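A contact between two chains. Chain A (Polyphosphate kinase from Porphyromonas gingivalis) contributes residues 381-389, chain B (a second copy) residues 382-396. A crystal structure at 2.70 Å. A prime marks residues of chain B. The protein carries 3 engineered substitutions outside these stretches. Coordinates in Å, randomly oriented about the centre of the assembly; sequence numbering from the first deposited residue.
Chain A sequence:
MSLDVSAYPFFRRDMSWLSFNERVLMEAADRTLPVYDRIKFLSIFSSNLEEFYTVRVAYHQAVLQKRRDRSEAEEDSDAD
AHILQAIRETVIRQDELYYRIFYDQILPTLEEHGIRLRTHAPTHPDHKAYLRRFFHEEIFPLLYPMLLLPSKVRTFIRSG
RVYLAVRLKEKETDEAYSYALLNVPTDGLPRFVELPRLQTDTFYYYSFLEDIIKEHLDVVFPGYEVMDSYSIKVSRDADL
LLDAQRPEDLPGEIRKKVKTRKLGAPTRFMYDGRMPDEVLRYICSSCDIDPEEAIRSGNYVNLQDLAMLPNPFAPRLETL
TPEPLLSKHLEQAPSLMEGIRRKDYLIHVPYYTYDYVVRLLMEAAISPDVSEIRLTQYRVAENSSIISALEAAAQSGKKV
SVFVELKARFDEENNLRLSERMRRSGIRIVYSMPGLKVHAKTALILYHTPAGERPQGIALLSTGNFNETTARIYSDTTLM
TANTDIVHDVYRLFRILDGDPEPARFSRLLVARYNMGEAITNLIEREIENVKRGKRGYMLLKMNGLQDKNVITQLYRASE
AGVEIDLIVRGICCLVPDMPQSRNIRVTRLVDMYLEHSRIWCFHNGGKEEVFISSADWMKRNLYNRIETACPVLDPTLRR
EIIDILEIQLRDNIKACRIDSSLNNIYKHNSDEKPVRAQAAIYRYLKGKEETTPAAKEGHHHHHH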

ATOM      1  N   ALA A 381       3.005 -11.041   1.081  1.00 68.79           N
ATOM      2  CA  ALA A 381       3.404  -9.705   0.651  1.00 65.05           C
ATOM      3  C   ALA A 381       2.763  -8.620   1.512  1.00 61.72           C
ATOM      4  O   ALA A 381       3.402  -7.631   1.853  1.00 66.56           O
ATOM      5  CB  ALA A 381       3.050  -9.496  -0.798  1.00 59.55           C
ATOM      6  N   GLU A 382       1.495  -8.814   1.853  1.00 66.26           N
ATOM      7  CA  GLU A 382       0.749  -7.877   2.672  1.00 51.54           C
ATOM      8  C   GLU A 382       0.691  -8.410   4.080  1.00 54.21           C
ATOM      9  O   GLU A 382       0.739  -9.617   4.305  1.00 62.92           O
ATOM     10  CB  GLU A 382      -0.686  -7.727   2.157  1.00 61.53           C
ATOM     11  CG  GLU A 382      -0.821  -7.035   0.819  1.00 91.39           C
ATOM     12  CD  GLU A 382      -0.954  -5.533   0.962  1.00115.36           C
ATOM     13  OE1 GLU A 382      -2.012  -5.073   1.445  1.00112.52           O
ATOM     14  OE2 GLU A 382      -0.004  -4.815   0.585  1.00126.48           O
ATOM     15  N   ASN A 383       0.596  -7.488   5.023  1.00 53.73           N
ATOM     16  CA  ASN A 383       0.252  -7.786   6.392  1.00 52.64           C
ATOM     17  C   ASN A 383      -1.183  -8.257   6.465  1.00 46.37           C
ATOM     18  O   ASN A 383      -2.011  -7.770   5.717  1.00 45.25           O
ATOM     19  CB  ASN A 383       0.386  -6.515   7.222  1.00 53.21           C
ATOM     20  CG  ASN A 383       1.635  -6.497   8.031  1.00 60.68           C
ATOM     21  OD1 ASN A 383       1.820  -7.340   8.909  1.00 89.28           O
ATOM     22  ND2 ASN A 383       2.508  -5.536   7.756  1.00 55.02           N
ATOM     23  N   SER A 384      -1.475  -9.191   7.372  1.00 63.31           N
ATOM     24  CA  SER A 384      -2.857  -9.616   7.636  1.00 48.31           C
ATOM     25  C   SER A 384      -3.050 -10.188   9.044  1.00 55.17           C
ATOM     26  O   SER A 384      -2.109 -10.690   9.658  1.00 63.34           O
ATOM     27  CB  SER A 384      -3.321 -10.637   6.596  1.00 37.63           C
ATOM     28  OG  SER A 384      -2.413 -11.733   6.484  1.00 52.49           O
ATOM     29  N   SER A 385      -4.287 -10.102   9.528  1.00 55.38           N
ATOM     30  CA  SER A 385      -4.776 -10.780  10.732  1.00 46.92           C
ATOM     31  C   SER A 385      -4.262 -12.196  10.884  1.00 53.96           C
ATOM     32  O   SER A 385      -3.781 -12.597  11.945  1.00 67.97           O
ATOM     33  CB  SER A 385      -6.288 -10.853  10.654  1.00 26.29           C
ATOM     34  OG  SER A 385      -6.825  -9.552  10.573  1.00 67.32           O
ATOM     35  N   ILE A 386      -4.378 -12.955   9.806  1.00 57.82           N
ATOM     36  CA  ILE A 386      -3.849 -14.293   9.762  1.00 47.86           C
ATOM     37  C   ILE A 386      -2.350 -14.322  10.059  1.00 56.89           C
ATOM     38  O   ILE A 386      -1.934 -15.040  10.985  1.00 45.82           O
ATOM     39  CB  ILE A 386      -4.248 -14.990   8.455  1.00 45.12           C
ATOM     40  CG1 ILE A 386      -5.722 -15.391   8.560  1.00 48.29           C
ATOM     41  CG2 ILE A 386      -3.398 -16.225   8.199  1.00 46.31           C
ATOM     42  CD1 ILE A 386      -6.286 -16.021   7.333  1.00 40.77           C
ATOM     43  N   ILE A 387      -1.559 -13.509   9.342  1.00 46.34           N
ATOM     44  CA  ILE A 387      -0.119 -13.397   9.641  1.00 48.49           C
ATOM     45  C   ILE A 387       0.093 -13.064  11.128  1.00 53.56           C
ATOM     46  O   ILE A 387       0.924 -13.667  11.810  1.00 42.60           O
ATOM     47  CB  ILE A 387       0.610 -12.326   8.794  1.00 53.15           C
ATOM     48  CG1 ILE A 387       0.472 -12.566   7.276  1.00 50.02           C
ATOM     49  CG2 ILE A 387       2.076 -12.251   9.201  1.00 32.42           C
ATOM     50  CD1 ILE A 387       0.869 -13.935   6.808  1.00 54.90           C
ATOM     51  N   SER A 388      -0.699 -12.128  11.633  1.00 41.80           N
ATOM     52  CA  SER A 388      -0.585 -11.709  13.011  1.00 47.84           C
ATOM     53  C   SER A 388      -0.881 -12.841  13.984  1.00 59.29           C
ATOM     54  O   SER A 388      -0.108 -13.074  14.921  1.00 58.79           O
ATOM     55  CB  SER A 388      -1.495 -10.525  13.266  1.00 41.99           C
ATOM     56  OG  SER A 388      -0.855  -9.327  12.854  1.00 76.21           O
ATOM     57  N   ALA A 389      -1.980 -13.554  13.751  1.00 56.53           N
ATOM     58  CA  ALA A 389      -2.323 -14.696  14.593  1.00 54.19           C
ATOM     59  C   ALA A 389      -1.208 -15.729  14.537  1.00 44.52           C
ATOM     60  O   ALA A 389      -0.844 -16.302  15.555  1.00 47.75           O
ATOM     61  CB  ALA A 389      -3.652 -15.309  14.180  1.00 47.36           C
TER
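Chain B, residues 382-396: ENSSIISALEAAAQS

In each chain residues 382-384 are extended, and a helix begins at Ser385 or Ser385′. In chain A the helix runs on beyond Ala389; in chain B it extends from Ser385′ to Gln395′. The two helices cross at right angles, with a signed crossing angle of -90° and a closest axial approach of 8.4 Å. Although the two chains are copies of one protein, the register is offset: Asn383 CA lies 6.2 Å from Ser384′ CA, and Ser385 CA approaches Ser388′ CA to 4.8 Å. Ser384 and Ser384′ occupy the N-cap positions, and Ser384 OG accepts a weak capping bond from Ile387 N at 3.5 Å.

Ahead of the helices, the two asparagines reach for each other's backbone. Asn383′ ND2 donates a nearly linear hydrogen bond to Asn383 O (2.9 Å), while the reciprocal bond from Asn383 ND2 to Asn383′ O is weak at 3.5 Å. The same Asn383′ ND2 lies 3.4 Å from Glu382 OE1, at the end of a side chain that leaves its backbone sideways but draws nearer to chain B.

Ser388′ points toward chain A and packs its OG 3.2 Å from Asn383 CB. That hydroxyl is committed within its own chain, donating to Ser384′ O at 3.0 Å. On the helix of chain A, Ser388 also points across, bringing its OG to 3.4 Å from Ser388′ CB.

Ser385 fits as a knob among Ser388′, Glu391′, Ala392′ and Gln395′, residues spaced along a single face of the longer helix. Its OG lies 3.3 Å from Glu391′ CB and accepts a weak hydrogen bond from Gln395′ NE2 at 2.8 Å. Ile386 and Ile386′ point away and make no contact with the opposite stretch.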

ATOM      1  N   GLU B 382      -0.861   3.100   5.006  1.00 72.83           N
ATOM      2  CA  GLU B 382      -0.070   1.873   5.085  1.00 80.24           C
ATOM      3  C   GLU B 382      -0.820   0.751   5.798  1.00 76.31           C
ATOM      4  O   GLU B 382      -1.402   0.958   6.866  1.00 73.30           O
ATOM      5  CB  GLU B 382       1.271   2.128   5.785  1.00 89.21           C
ATOM      6  CG  GLU B 382       2.081   3.284   5.201  1.00116.72           C
ATOM      7  CD  GLU B 382       2.341   3.129   3.710  1.00131.59           C
ATOM      8  OE1 GLU B 382       3.095   2.204   3.326  1.00128.96           O
ATOM      9  OE2 GLU B 382       1.791   3.939   2.926  1.00136.69           O
ATOM     10  N   ASN B 383      -0.810  -0.432   5.189  1.00 68.44           N
ATOM     11  CA  ASN B 383      -1.283  -1.647   5.843  1.00 63.51           C
ATOM     12  C   ASN B 383      -0.168  -2.227   6.717  1.00 68.73           C
ATOM     13  O   ASN B 383       0.674  -3.000   6.247  1.00 84.91           O
ATOM     14  CB  ASN B 383      -1.758  -2.668   4.807  1.00 49.94           C
ATOM     15  CG  ASN B 383      -2.170  -3.981   5.428  1.00 66.51           C
ATOM     16  OD1 ASN B 383      -2.881  -4.021   6.434  1.00 88.53           O
ATOM     17  ND2 ASN B 383      -1.717  -5.072   4.830  1.00 67.03           N
ATOM     18  N   SER B 384      -0.178  -1.848   7.992  1.00 76.28           N
ATOM     19  CA  SER B 384       0.901  -2.169   8.923  1.00 66.03           C
ATOM     20  C   SER B 384       0.568  -3.274   9.926  1.00 63.55           C
ATOM     21  O   SER B 384      -0.554  -3.784   9.966  1.00 78.14           O
ATOM     22  CB  SER B 384       1.288  -0.903   9.683  1.00 70.96           C
ATOM     23  OG  SER B 384       0.162  -0.369  10.354  1.00 72.01           O
ATOM     24  N   SER B 385       1.554  -3.623  10.748  1.00 67.07           N
ATOM     25  CA  SER B 385       1.388  -4.604  11.830  1.00 54.01           C
ATOM     26  C   SER B 385       0.289  -4.187  12.794  1.00 53.18           C
ATOM     27  O   SER B 385      -0.423  -5.025  13.345  1.00 66.95           O
ATOM     28  CB  SER B 385       2.681  -4.722  12.622  1.00 41.97           C
ATOM     29  OG  SER B 385       3.811  -4.528  11.798  1.00 97.64           O
ATOM     30  N   ILE B 386       0.182  -2.881  13.009  1.00 60.61           N
ATOM     31  CA  ILE B 386      -0.816  -2.317  13.897  1.00 53.25           C
ATOM     32  C   ILE B 386      -2.219  -2.476  13.297  1.00 63.23           C
ATOM     33  O   ILE B 386      -3.151  -2.863  14.016  1.00 69.44           O
ATOM     34  CB  ILE B 386      -0.472  -0.837  14.288  1.00 45.85           C
ATOM     35  CG1 ILE B 386       0.720  -0.797  15.252  1.00 59.45           C
ATOM     36  CG2 ILE B 386      -1.670  -0.113  14.898  1.00 42.99           C
ATOM     37  CD1 ILE B 386       1.105   0.612  15.743  1.00 49.37           C
ATOM     38  N   ILE B 387      -2.367  -2.208  11.993  1.00 58.20           N
ATOM     39  CA  ILE B 387      -3.663  -2.410  11.322  1.00 50.76           C
ATOM     40  C   ILE B 387      -4.095  -3.874  11.451  1.00 52.71           C
ATOM     41  O   ILE B 387      -5.197  -4.155  11.916  1.00 60.14           O
ATOM     42  CB  ILE B 387      -3.658  -2.014   9.829  1.00 65.69           C
ATOM     43  CG1 ILE B 387      -3.107  -0.588   9.607  1.00 61.43           C
ATOM     44  CG2 ILE B 387      -5.059  -2.200   9.235  1.00 53.20           C
ATOM     45  CD1 ILE B 387      -3.898   0.529  10.265  1.00 55.08           C
ATOM     46  N   SER B 388      -3.199  -4.797  11.095  1.00 47.76           N
ATOM     47  CA  SER B 388      -3.460  -6.238  11.195  1.00 53.12           C
ATOM     48  C   SER B 388      -3.905  -6.677  12.574  1.00 52.49           C
ATOM     49  O   SER B 388      -4.696  -7.615  12.698  1.00 66.90           O
ATOM     50  CB  SER B 388      -2.225  -7.043  10.794  1.00 38.66           C
ATOM     51  OG  SER B 388      -1.725  -6.563   9.565  1.00 77.31           O
ATOM     52  N   ALA B 389      -3.386  -5.997  13.600  1.00 64.77           N
ATOM     53  CA  ALA B 389      -3.701  -6.285  15.007  1.00 57.44           C
ATOM     54  C   ALA B 389      -5.111  -5.836  15.359  1.00 57.26           C
ATOM     55  O   ALA B 389      -5.882  -6.586  15.961  1.00 59.80           O
ATOM     56  CB  ALA B 389      -2.689  -5.609  15.931  1.00 52.48           C
ATOM     57  N   LEU B 390      -5.442  -4.610  14.966  1.00 47.25           N
ATOM     58  CA  LEU B 390      -6.740  -4.042  15.268  1.00 60.21           C
ATOM     59  C   LEU B 390      -7.838  -4.790  14.518  1.00 67.70           C
ATOM     60  O   LEU B 390      -8.950  -4.953  15.034  1.00 64.13           O
ATOM     61  CB  LEU B 390      -6.763  -2.559  14.915  1.00 63.49           C
ATOM     62  CG  LEU B 390      -5.747  -1.649  15.605  1.00 57.68           C
ATOM     63  CD1 LEU B 390      -6.233  -0.237  15.491  1.00 48.89           C
ATOM     64  CD2 LEU B 390      -5.572  -2.012  17.069  1.00 59.89           C
ATOM     65  N   GLU B 391      -7.507  -5.235  13.305  1.00 59.83           N
ATOM     66  CA  GLU B 391      -8.372  -6.107  12.523  1.00 61.33           C
ATOM     67  C   GLU B 391      -8.623  -7.382  13.315  1.00 65.15           C
ATOM     68  O   GLU B 391      -9.781  -7.757  13.543  1.00 56.10           O
ATOM     69  CB  GLU B 391      -7.747  -6.431  11.162  1.00 56.20           C
ATOM     70  CG  GLU B 391      -7.783  -5.290  10.144  1.00 53.94           C
ATOM     71  CD  GLU B 391      -6.925  -5.556   8.902  1.00 79.00           C
ATOM     72  OE1 GLU B 391      -5.923  -6.300   8.994  1.00 87.02           O
ATOM     73  OE2 GLU B 391      -7.254  -5.011   7.824  1.00 92.73           O
ATOM     74  N   ALA B 392      -7.537  -8.016  13.767  1.00 43.97           N
ATOM     75  CA  ALA B 392      -7.643  -9.228  14.572  1.00 45.48           C
ATOM     76  C   ALA B 392      -8.497  -9.000  15.809  1.00 54.00           C
ATOM     77  O   ALA B 392      -9.281  -9.868  16.191  1.00 56.30           O
ATOM     78  CB  ALA B 392      -6.276  -9.741  14.965  1.00 38.60           C
ATOM     79  N   ALA B 393      -8.353  -7.833  16.425  1.00 49.45           N
ATOM     80  CA  ALA B 393      -9.140  -7.516  17.599  1.00 63.47           C
ATOM     81  C   ALA B 393     -10.622  -7.418  17.239  1.00 67.95           C
ATOM     82  O   ALA B 393     -11.473  -8.032  17.893  1.00 64.72           O
ATOM     83  CB  ALA B 393      -8.647  -6.237  18.249  1.00 60.04           C
ATOM     84  N   ALA B 394     -10.917  -6.669  16.181  1.00 61.18           N
ATOM     85  CA  ALA B 394     -12.287  -6.479  15.734  1.00 51.79           C
ATOM     86  C   ALA B 394     -12.939  -7.801  15.307  1.00 60.00           C
ATOM     87  O   ALA B 394     -14.123  -8.032  15.563  1.00 68.27           O
ATOM     88  CB  ALA B 394     -12.333  -5.469  14.617  1.00 49.62           C
ATOM     89  N   GLN B 395     -12.160  -8.678  14.687  1.00 57.69           N
ATOM     90  CA  GLN B 395     -12.674  -9.984  14.268  1.00 52.69           C
ATOM     91  C   GLN B 395     -12.897 -10.923  15.432  1.00 48.82           C
ATOM     92  O   GLN B 395     -13.763 -11.771  15.354  1.00 74.11           O
ATOM     93  CB  GLN B 395     -11.769 -10.631  13.218  1.00 52.09           C
ATOM     94  CG  GLN B 395     -11.727  -9.830  11.925  1.00 57.29           C
ATOM     95  CD  GLN B 395     -10.698 -10.342  10.958  1.00 52.36           C
ATOM     96  OE1 GLN B 395     -10.938 -11.299  10.227  1.00 79.93           O
ATOM     97  NE2 GLN B 395      -9.548  -9.695  10.932  1.00 67.42           N
ATOM     98  N   SER B 396     -12.122 -10.771  16.505  1.00 62.21           N
ATOM     99  CA  SER B 396     -12.405 -11.431  17.791  1.00 55.45           C
ATOM    100  C   SER B 396     -13.656 -10.881  18.465  1.00 57.74           C
ATOM    101  O   SER B 396     -13.986 -11.292  19.575  1.00 72.29           O
ATOM    102  CB  SER B 396     -11.241 -11.271  18.769  1.00 56.23           C
ATOM    103  OG  SER B 396     -10.383 -12.392  18.717  1.00 91.43           O
TER